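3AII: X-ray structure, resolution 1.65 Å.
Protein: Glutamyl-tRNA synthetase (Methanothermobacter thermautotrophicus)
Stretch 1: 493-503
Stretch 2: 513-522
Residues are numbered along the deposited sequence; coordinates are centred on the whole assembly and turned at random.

Stretch 1, residues 493-503: WVPAESALEAE
Stretch 2 (513-522) RGVIEADASE

Two strands of one chain, Leu500 to Glu503 and Arg513 to Ile516, run antiparallel, their N-to-C directions 136° apart and their axes 4.4 Å apart at closest approach. Register is set by Leu500 opposite Ile516 (CA to CA 5.2 Å), Glu501 opposite Val515 (4.7 Å), Ala502 opposite Gly514 (5.5 Å) and Glu503 opposite Arg513 (4.4 Å). The first and third pairs are hydrogen-bonded, each through two bonds. Leu500 N donates to Ile516 O at 3.0 Å and Ile516 N to Leu500 O at 2.8 Å; Ala502 N donates to Gly514 O at 3.1 Å and Gly514 N to Ala502 O at 3.0 Å. Between these rings, Val515 CA sends a CA-H...O contact to Leu500 O at 3.1 Å.

Most strand residues have ordinary beta torsions, such as Leu500 at -113/144 and Ile516 at -131/154; Gly514 is fully extended at -174/-158. Before the first strand, Val494 (-133/127) and Pro495 (-56/133) form a short strand, and the chain turns through Ala496, Glu497 and Ser498 (-119/9) to Ala499 (-61/143). After the second, Glu517 (-66/154) leads into a 3-10 segment, Ala518 to Glu522, held by Ser521 N to Ala518 O at 3.1 Å and Glu522 N to Asp519 O at 2.9 Å. Ser521 (chi1 p) also donates from OG to Ala518 O at 2.8 Å.

Leu500, Ala502 and Ile516 share one sheet face. Ile516 (t, t) brings CG2 to 3.9 Å from Leu500 CB and 3.8 Å from Ala502 CB, so one methyl packs against successive same-face residues of the partner strand. Leu500 (m, t) reaches on to the 3-10 segment, its CD1 3.7 Å from Ser521 CB.

Val515 (m) meets the earlier part of the first stretch: its CB lies 4.0 Å from Ala499 CB, and its CG2 4.2 Å from Val494 CB. Val494 (t) points toward the second stretch and rests CG1 3.8 Å from Ile516 O.

Glu503 (p, t, chi3 60°) and Arg513 (m, t, t, chi4 -164°) share the other face. Glu503 OE1 sits over the guanidinium, 4.4 Å from Arg513 NE and well out of its plane, so the attraction is between charges alone.

Glu501 (m, m, chi3 132°) starts away from the partner, but its end returns: a water donates to Glu501 OE2 at 2.5 Å and to Gly514 O at 2.6 Å. Another water lies 2.7 Å from Ser498 OG (chi1 p) and weakly accepts from Ala518 N at 3.4 Å, linking the turn at Ser498 to the start of the 3-10 segment at Ala518.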

# COMPACT_ATOMS: atom_id res chain seq x y z
N TRP A 493 -31.35 9.66 -12.17
CA TRP A 493 -31.97 9.35 -13.46
C TRP A 493 -31.16 9.95 -14.59
O TRP A 493 -30.38 10.90 -14.39
CB TRP A 493 -33.42 9.87 -13.49
CG TRP A 493 -33.49 11.37 -13.34
CD1 TRP A 493 -33.35 12.09 -12.18
CD2 TRP A 493 -33.64 12.32 -14.39
NE1 TRP A 493 -33.45 13.45 -12.46
CE2 TRP A 493 -33.61 13.60 -13.81
CE3 TRP A 493 -33.81 12.21 -15.78
CZ2 TRP A 493 -33.74 14.77 -14.58
CZ3 TRP A 493 -33.95 13.37 -16.53
CH2 TRP A 493 -33.91 14.63 -15.92
N VAL A 494 -31.31 9.39 -15.79
CA VAL A 494 -30.61 9.87 -16.97
C VAL A 494 -31.59 10.01 -18.15
O VAL A 494 -32.30 9.07 -18.47
CB VAL A 494 -29.48 8.90 -17.37
CG1 VAL A 494 -28.73 9.45 -18.58
CG2 VAL A 494 -28.52 8.66 -16.19
N PRO A 495 -31.63 11.20 -18.79
CA PRO A 495 -32.46 11.37 -19.98
C PRO A 495 -32.09 10.34 -21.04
O PRO A 495 -30.90 10.15 -21.31
CB PRO A 495 -32.09 12.78 -20.47
CG PRO A 495 -31.54 13.49 -19.28
CD PRO A 495 -30.92 12.43 -18.39
N ALA A 496 -33.07 9.68 -21.64
CA ALA A 496 -32.75 8.57 -22.53
C ALA A 496 -32.01 9.02 -23.80
O ALA A 496 -31.13 8.31 -24.30
CB ALA A 496 -34.00 7.80 -22.90
N GLU A 497 -32.37 10.19 -24.31
CA GLU A 497 -31.90 10.62 -25.62
C GLU A 497 -30.39 10.82 -25.68
O GLU A 497 -29.76 10.58 -26.71
CB GLU A 497 -32.60 11.92 -26.05
CG GLU A 497 -34.06 11.73 -26.45
CD GLU A 497 -35.04 11.77 -25.27
OE1 GLU A 497 -34.61 11.88 -24.10
OE2 GLU A 497 -36.25 11.70 -25.53
N SER A 498 -29.81 11.25 -24.57
CA SER A 498 -28.41 11.67 -24.57
C SER A 498 -27.51 10.85 -23.65
O SER A 498 -26.34 11.18 -23.47
CB SER A 498 -28.33 13.14 -24.19
OG SER A 498 -28.94 13.35 -22.92
N ALA A 499 -28.05 9.76 -23.11
CA ALA A 499 -27.34 8.89 -22.18
C ALA A 499 -26.10 8.27 -22.82
O ALA A 499 -26.12 7.93 -24.01
CB ALA A 499 -28.29 7.80 -21.71
N LEU A 500 -25.05 8.13 -22.03
CA LEU A 500 -23.80 7.54 -22.47
C LEU A 500 -23.54 6.22 -21.77
O LEU A 500 -23.82 6.06 -20.59
CB LEU A 500 -22.64 8.48 -22.14
CG LEU A 500 -22.71 9.87 -22.76
CD1 LEU A 500 -21.58 10.74 -22.19
CD2 LEU A 500 -22.61 9.76 -24.25
N GLU A 501 -22.96 5.26 -22.49
CA GLU A 501 -22.60 4.00 -21.86
C GLU A 501 -21.44 4.22 -20.89
O GLU A 501 -20.49 4.96 -21.19
CB GLU A 501 -22.21 2.96 -22.91
CG GLU A 501 -23.33 2.61 -23.87
CD GLU A 501 -24.50 1.95 -23.17
OE1 GLU A 501 -25.65 2.37 -23.42
OE2 GLU A 501 -24.27 1.02 -22.37
N ALA A 502 -21.53 3.59 -19.73
CA ALA A 502 -20.43 3.62 -18.77
C ALA A 502 -20.39 2.35 -17.96
O ALA A 502 -21.38 1.62 -17.88
CB ALA A 502 -20.56 4.83 -17.84
N GLU A 503 -19.25 2.08 -17.35
CA GLU A 503 -19.16 0.99 -16.41
C GLU A 503 -18.25 1.38 -15.28
O GLU A 503 -17.41 2.27 -15.42
CB GLU A 503 -18.68 -0.30 -17.07
CG GLU A 503 -17.31 -0.22 -17.68
CD GLU A 503 -17.00 -1.45 -18.51
OE1 GLU A 503 -17.74 -1.71 -19.49
OE2 GLU A 503 -16.03 -2.16 -18.19
N ARG A 513 -22.42 -2.26 -15.04
CA ARG A 513 -22.70 -1.54 -16.28
C ARG A 513 -23.91 -0.64 -16.13
O ARG A 513 -24.83 -0.95 -15.38
CB ARG A 513 -22.97 -2.52 -17.43
CG ARG A 513 -21.86 -3.52 -17.67
CD ARG A 513 -21.89 -4.01 -19.10
NE ARG A 513 -20.76 -4.88 -19.40
CZ ARG A 513 -20.37 -5.20 -20.63
NH1 ARG A 513 -21.03 -4.73 -21.68
NH2 ARG A 513 -19.32 -6.00 -20.80
N GLY A 514 -23.92 0.48 -16.85
CA GLY A 514 -25.06 1.38 -16.81
C GLY A 514 -24.94 2.51 -17.80
O GLY A 514 -24.22 2.39 -18.79
N VAL A 515 -25.65 3.59 -17.53
CA VAL A 515 -25.58 4.78 -18.35
C VAL A 515 -25.31 5.99 -17.47
O VAL A 515 -25.65 6.01 -16.30
CB VAL A 515 -26.84 5.01 -19.21
CG1 VAL A 515 -26.97 3.91 -20.27
CG2 VAL A 515 -28.09 5.06 -18.32
N ILE A 516 -24.69 7.01 -18.06
CA ILE A 516 -24.34 8.21 -17.33
C ILE A 516 -24.80 9.42 -18.14
O ILE A 516 -24.96 9.36 -19.35
CB ILE A 516 -22.80 8.24 -17.03
CG1 ILE A 516 -22.43 9.34 -16.02
CG2 ILE A 516 -21.98 8.35 -18.34
CD1 ILE A 516 -21.02 9.19 -15.42
N GLU A 517 -25.06 10.53 -17.46
CA GLU A 517 -25.54 11.71 -18.15
C GLU A 517 -24.50 12.30 -19.12
O GLU A 517 -23.30 12.11 -18.95
CB GLU A 517 -26.02 12.75 -17.14
CG GLU A 517 -24.90 13.44 -16.40
CD GLU A 517 -25.44 14.39 -15.36
OE1 GLU A 517 -25.57 15.60 -15.66
OE2 GLU A 517 -25.75 13.92 -14.24
N ALA A 518 -25.01 13.01 -20.14
CA ALA A 518 -24.20 13.54 -21.23
C ALA A 518 -22.97 14.33 -20.80
O ALA A 518 -21.91 14.21 -21.42
CB ALA A 518 -25.07 14.40 -22.15
N ASP A 519 -23.09 15.13 -19.75
CA ASP A 519 -21.95 15.96 -19.33
C ASP A 519 -20.70 15.19 -18.88
O ASP A 519 -19.60 15.74 -18.89
CB ASP A 519 -22.38 16.93 -18.23
CG ASP A 519 -23.04 18.17 -18.78
OD1 ASP A 519 -22.64 18.62 -19.88
OD2 ASP A 519 -23.95 18.69 -18.11
N ALA A 520 -20.87 13.94 -18.48
CA ALA A 520 -19.75 13.11 -18.09
C ALA A 520 -18.71 13.03 -19.21
O ALA A 520 -17.54 12.81 -18.94
CB ALA A 520 -20.24 11.72 -17.69
N SER A 521 -19.14 13.23 -20.45
CA SER A 521 -18.21 13.19 -21.58
C SER A 521 -17.12 14.26 -21.50
O SER A 521 -16.10 14.16 -22.19
CB SER A 521 -18.96 13.29 -22.92
OG SER A 521 -19.62 14.53 -23.05
N GLU A 522 -17.33 15.28 -20.67
CA GLU A 522 -16.30 16.31 -20.43
C GLU A 522 -15.12 15.84 -19.56
O GLU A 522 -14.09 16.51 -19.48
CB GLU A 522 -16.95 17.55 -19.78
CG GLU A 522 -17.24 17.38 -18.28
CD GLU A 522 -18.18 18.45 -17.75
OE1 GLU A 522 -18.35 19.49 -18.41
OE2 GLU A 522 -18.75 18.25 -16.65
O HOH W 1 -28.29 12.09 -20.62
O HOH W 2 -24.06 0.08 -20.02